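Local coordinates for iodotyrosine deiodinase (Thermotoga neapolitana, PDB 6TYK) that catalyses the FMN-dependent reductive removal of halogen from halotyrosines such as 3-iodo-L-tyrosine, releasing halide and L-tyrosine, at the interface of chains A and B. Coordinates in Å, arbitrary orientation; residue numbers count along the deposited sequence, not the author numbering. Chains: chain A/B, iodotyrosine deiodinase.

Contact 1: the interface of chains A and B. Residues chain A 78-79, 82, 174; chain B 41-42.
B:Met41 lies under the indole of A:Trp82 where the two subunits of this nitroreductase-family homodimer meet, beside the shared flavin site, and both residues line the 3-iodo-tyrosine pocket. The methionine belongs to the 3-10 turn 40-42 of chain B, the tryptophan to helix 77-85 of chain A. CA of B:Met41 sits over the face of the six-membered ring of A:Trp82, 3.6 Å from the ring centroid, a CH-pi contact. From there the side chain can be followed outward. CB stays beneath the ring fusion, 3.6 Å from A:Trp82 CD2, and on another flank meets the methyl CD1 of A:Leu79. CG lies between the backbone N and the carbonyl carbon (chi1 67°), which keeps the chain heading back along the indole toward the helix. The B:Met41 and A:Trp82 side chains thus run antiparallel, each with its tip toward the other's base. The thioether SD then passes A:Leu79, 3.9 Å from A:Leu79 CA, with CD1 nearly as close. A bend at chi3 (-75°) folds the terminal methyl CE back against the tryptophan, 3.6 Å from A:Trp82 CB, with the pyrrole atoms CG and CD1 also in contact. The same methyl reaches CG of A:Arg78, whose side chain is set nearly perpendicular to the methionine but is poorly ordered. The carbonyl oxygen of B:Met41 lies 3.1 Å above the indole plane of A:Trp82, nearer the ring's edge than its centre. It is 3.2 Å from A:Trp82 NE1, but the indole N-H is directed away from that oxygen, so no hydrogen bond forms. Next along the turn, the amide ND2 of B:Asn42 touches CB of A:Tyr174 at 3.5 Å.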
# COMPACT_ATOMS: atom_id res chain seq x y z
N ARG A 78 -12.33 5.53 19.89
CA ARG A 78 -10.88 5.48 19.76
C ARG A 78 -10.30 6.59 18.89
O ARG A 78 -9.32 7.24 19.26
CB ARG A 78 -10.48 4.10 19.21
CG ARG A 78 -9.00 3.76 19.30
CD ARG A 78 -8.71 2.43 18.59
NE ARG A 78 -9.48 1.32 19.14
CZ ARG A 78 -9.50 0.09 18.63
NH1 ARG A 78 -8.78 -0.19 17.55
NH2 ARG A 78 -10.23 -0.85 19.20
N LEU A 79 -10.90 6.81 17.73
CA LEU A 79 -10.40 7.85 16.84
C LEU A 79 -10.59 9.24 17.46
O LEU A 79 -9.70 10.09 17.38
CB LEU A 79 -11.07 7.77 15.46
CG LEU A 79 -10.57 8.74 14.39
CD1 LEU A 79 -9.05 8.67 14.23
CD2 LEU A 79 -11.26 8.48 13.05
N TRP A 82 -7.95 9.79 20.09
CA TRP A 82 -6.65 10.03 19.49
C TRP A 82 -6.56 11.44 18.90
O TRP A 82 -5.59 12.15 19.12
CB TRP A 82 -6.37 8.98 18.42
CG TRP A 82 -5.00 9.03 17.81
CD1 TRP A 82 -3.87 8.42 18.29
CD2 TRP A 82 -4.62 9.67 16.59
NE1 TRP A 82 -2.81 8.66 17.45
CE2 TRP A 82 -3.24 9.42 16.40
CE3 TRP A 82 -5.30 10.43 15.64
CZ2 TRP A 82 -2.54 9.92 15.30
CZ3 TRP A 82 -4.60 10.92 14.54
CH2 TRP A 82 -3.23 10.66 14.39
N TYR A 174 5.42 10.41 15.12
CA TYR A 174 4.85 9.76 16.29
C TYR A 174 5.59 8.45 16.55
O TYR A 174 6.31 7.96 15.69
CB TYR A 174 3.36 9.49 16.10
CG TYR A 174 2.51 10.73 15.93
CD1 TYR A 174 2.88 11.96 16.47
CD2 TYR A 174 1.32 10.66 15.22
CE1 TYR A 174 2.08 13.08 16.30
CE2 TYR A 174 0.52 11.78 15.06
CZ TYR A 174 0.91 12.99 15.59
OH TYR A 174 0.11 14.09 15.42
N MET B 41 -4.58 6.92 12.13
CA MET B 41 -4.37 7.21 13.56
C MET B 41 -3.15 6.56 14.18
O MET B 41 -3.13 6.26 15.38
CB MET B 41 -5.64 7.01 14.41
CG MET B 41 -6.16 5.59 14.57
SD MET B 41 -7.38 5.50 15.95
CE MET B 41 -6.26 5.58 17.35
N ASN B 42 -2.11 6.38 13.38
CA ASN B 42 -0.89 5.71 13.81
C ASN B 42 -1.17 4.39 14.54
O ASN B 42 -0.44 4.01 15.44
CB ASN B 42 -0.03 6.63 14.67
CG ASN B 42 1.38 6.11 14.83
OD1 ASN B 42 1.93 5.49 13.93
ND2 ASN B 42 1.97 6.33 15.99

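Contact 2: the interface of chains A and B. Residues chain A 4-5, 8; chain B 7, 29, 33, 123, 126-127.
A:Leu4 and B:Val33 meet at the apolar centre of this homodimer contact, their side chains crossing at about a right angle. A:Leu4 opens helix 4-10 of chain A and points one methyl, CD2, between helices 24-35 and 113-130 of chain B. A chi1 of -178° sets CG anti to the backbone N, and chi2 of 67° then turns CD2 onto the backbone of helix 113-130. There it lies 3.5 Å from CA of B:Ala127, a snug approach for two carbons, and also touches CB of B:Leu126. On the other side it meets CG1 of B:Val33 at 3.9 Å. The two branches of B:Val33 divide the work: CG1 serves A:Leu4 and the methyl of A:Ala8, whereas CG2 reaches CA of A:Tyr5 at 3.7 Å. CG2 also lies over one face of the B:Tyr29 ring, closer to its edge than its centre, so a residue one helical turn along backs the tyrosine. One turn beyond A:Leu4, CB of A:Ala8 comes to CE2 of B:Tyr123, a contact of 3.7 Å that takes the packing toward the rim. Polar contacts follow on two sides. At the start of the chain A helix, the backbone N of A:Tyr5 donates to the phenolic OH of B:Tyr29 over 3.1 Å, bent to 150° at the hydrogen, while CE1 of the same ring rests against A:Tyr5 CB. A phenylalanine in place of B:Tyr29 could keep much of that ring contact but would probably leave the A:Tyr5 amide, early in its helix, without this acceptor. On the far side, a water in the plane of the B:Tyr123 ring lies 2.7 Å from the phenolic OH of B:Tyr123 and equally close to the backbone O of A:Ala8.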
# COMPACT_ATOMS: atom_id res chain seq x y z
N LEU A 4 17.18 1.55 3.19
CA LEU A 4 15.77 1.85 3.03
C LEU A 4 15.15 2.11 4.40
O LEU A 4 14.28 2.97 4.54
CB LEU A 4 15.05 0.69 2.34
CG LEU A 4 13.57 0.92 2.06
CD1 LEU A 4 13.39 2.03 1.03
CD2 LEU A 4 12.91 -0.36 1.60
N TYR A 5 15.60 1.37 5.40
CA TYR A 5 15.11 1.57 6.75
C TYR A 5 15.28 3.01 7.21
O TYR A 5 14.38 3.58 7.82
CB TYR A 5 15.81 0.64 7.75
CG TYR A 5 15.34 0.90 9.17
CD1 TYR A 5 14.14 0.39 9.62
CD2 TYR A 5 16.09 1.68 10.03
CE1 TYR A 5 13.69 0.63 10.91
CE2 TYR A 5 15.66 1.94 11.32
CZ TYR A 5 14.46 1.41 11.75
OH TYR A 5 14.01 1.66 13.04
N ALA A 8 12.62 5.13 5.46
CA ALA A 8 11.32 4.86 6.07
C ALA A 8 11.24 5.45 7.48
O ALA A 8 10.21 6.01 7.87
CB ALA A 8 11.06 3.36 6.12
N LEU B 7 15.56 0.50 -7.24
CA LEU B 7 15.02 -0.57 -6.41
C LEU B 7 13.61 -0.96 -6.89
O LEU B 7 13.31 -2.14 -7.10
CB LEU B 7 14.98 -0.11 -4.95
CG LEU B 7 14.88 -1.12 -3.82
CD1 LEU B 7 16.07 -2.07 -3.83
CD2 LEU B 7 14.82 -0.39 -2.49
N TYR B 29 14.17 -7.49 9.11
CA TYR B 29 14.52 -6.16 8.63
C TYR B 29 13.38 -5.56 7.79
O TYR B 29 12.99 -4.42 7.98
CB TYR B 29 15.81 -6.21 7.79
CG TYR B 29 16.08 -4.94 7.02
CD1 TYR B 29 16.74 -3.88 7.62
CD2 TYR B 29 15.67 -4.80 5.70
CE1 TYR B 29 16.99 -2.72 6.93
CE2 TYR B 29 15.92 -3.63 5.00
CZ TYR B 29 16.58 -2.59 5.63
OH TYR B 29 16.84 -1.43 4.95
N VAL B 33 11.17 -2.18 8.46
CA VAL B 33 10.99 -1.11 7.49
C VAL B 33 9.50 -0.83 7.34
O VAL B 33 9.06 0.32 7.42
CB VAL B 33 11.60 -1.46 6.12
CG1 VAL B 33 11.22 -0.42 5.09
CG2 VAL B 33 13.11 -1.56 6.23
N TYR B 123 6.20 -0.76 1.37
CA TYR B 123 7.49 -0.63 2.05
C TYR B 123 8.18 -1.98 2.15
O TYR B 123 9.37 -2.10 1.89
CB TYR B 123 7.30 -0.13 3.47
CG TYR B 123 7.13 1.37 3.66
CD1 TYR B 123 6.37 2.14 2.79
CD2 TYR B 123 7.69 2.00 4.77
CE1 TYR B 123 6.20 3.50 3.00
CE2 TYR B 123 7.53 3.33 4.99
CZ TYR B 123 6.78 4.09 4.11
OH TYR B 123 6.64 5.43 4.35
N LEU B 126 9.74 -3.42 -1.06
CA LEU B 126 10.98 -2.72 -1.41
C LEU B 126 12.12 -3.17 -0.50
O LEU B 126 13.26 -3.32 -0.95
CB LEU B 126 10.79 -1.21 -1.33
CG LEU B 126 9.91 -0.64 -2.44
CD1 LEU B 126 9.55 0.80 -2.10
CD2 LEU B 126 10.65 -0.71 -3.77
N ALA B 127 11.82 -3.38 0.77
CA ALA B 127 12.82 -3.84 1.73
C ALA B 127 13.32 -5.24 1.37
O ALA B 127 14.51 -5.51 1.44
CB ALA B 127 12.26 -3.81 3.14
O HOH W 1 7.72 6.16 6.77

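Contact 1 and contact 2 are centred about 24 Å apart, measured between the means of their C-alpha atoms, and they share no residue. Their elements differ too: contact 1 pairs helix 77-85 and a loop tyrosine of chain A with the 3-10 turn 40-42 of chain B, whereas contact 2 sets helix 4-10 of chain A mainly against helices 24-35 and 113-130 of chain B. Contact 1 borders the active site, where residues of both subunits approach flavin and substrate; contact 2 is mostly a helix-packing patch. Because the homodimer is two-fold symmetric, each recurs with chains exchanged, and contact 2 probably helps hold the subunits in register for both pockets.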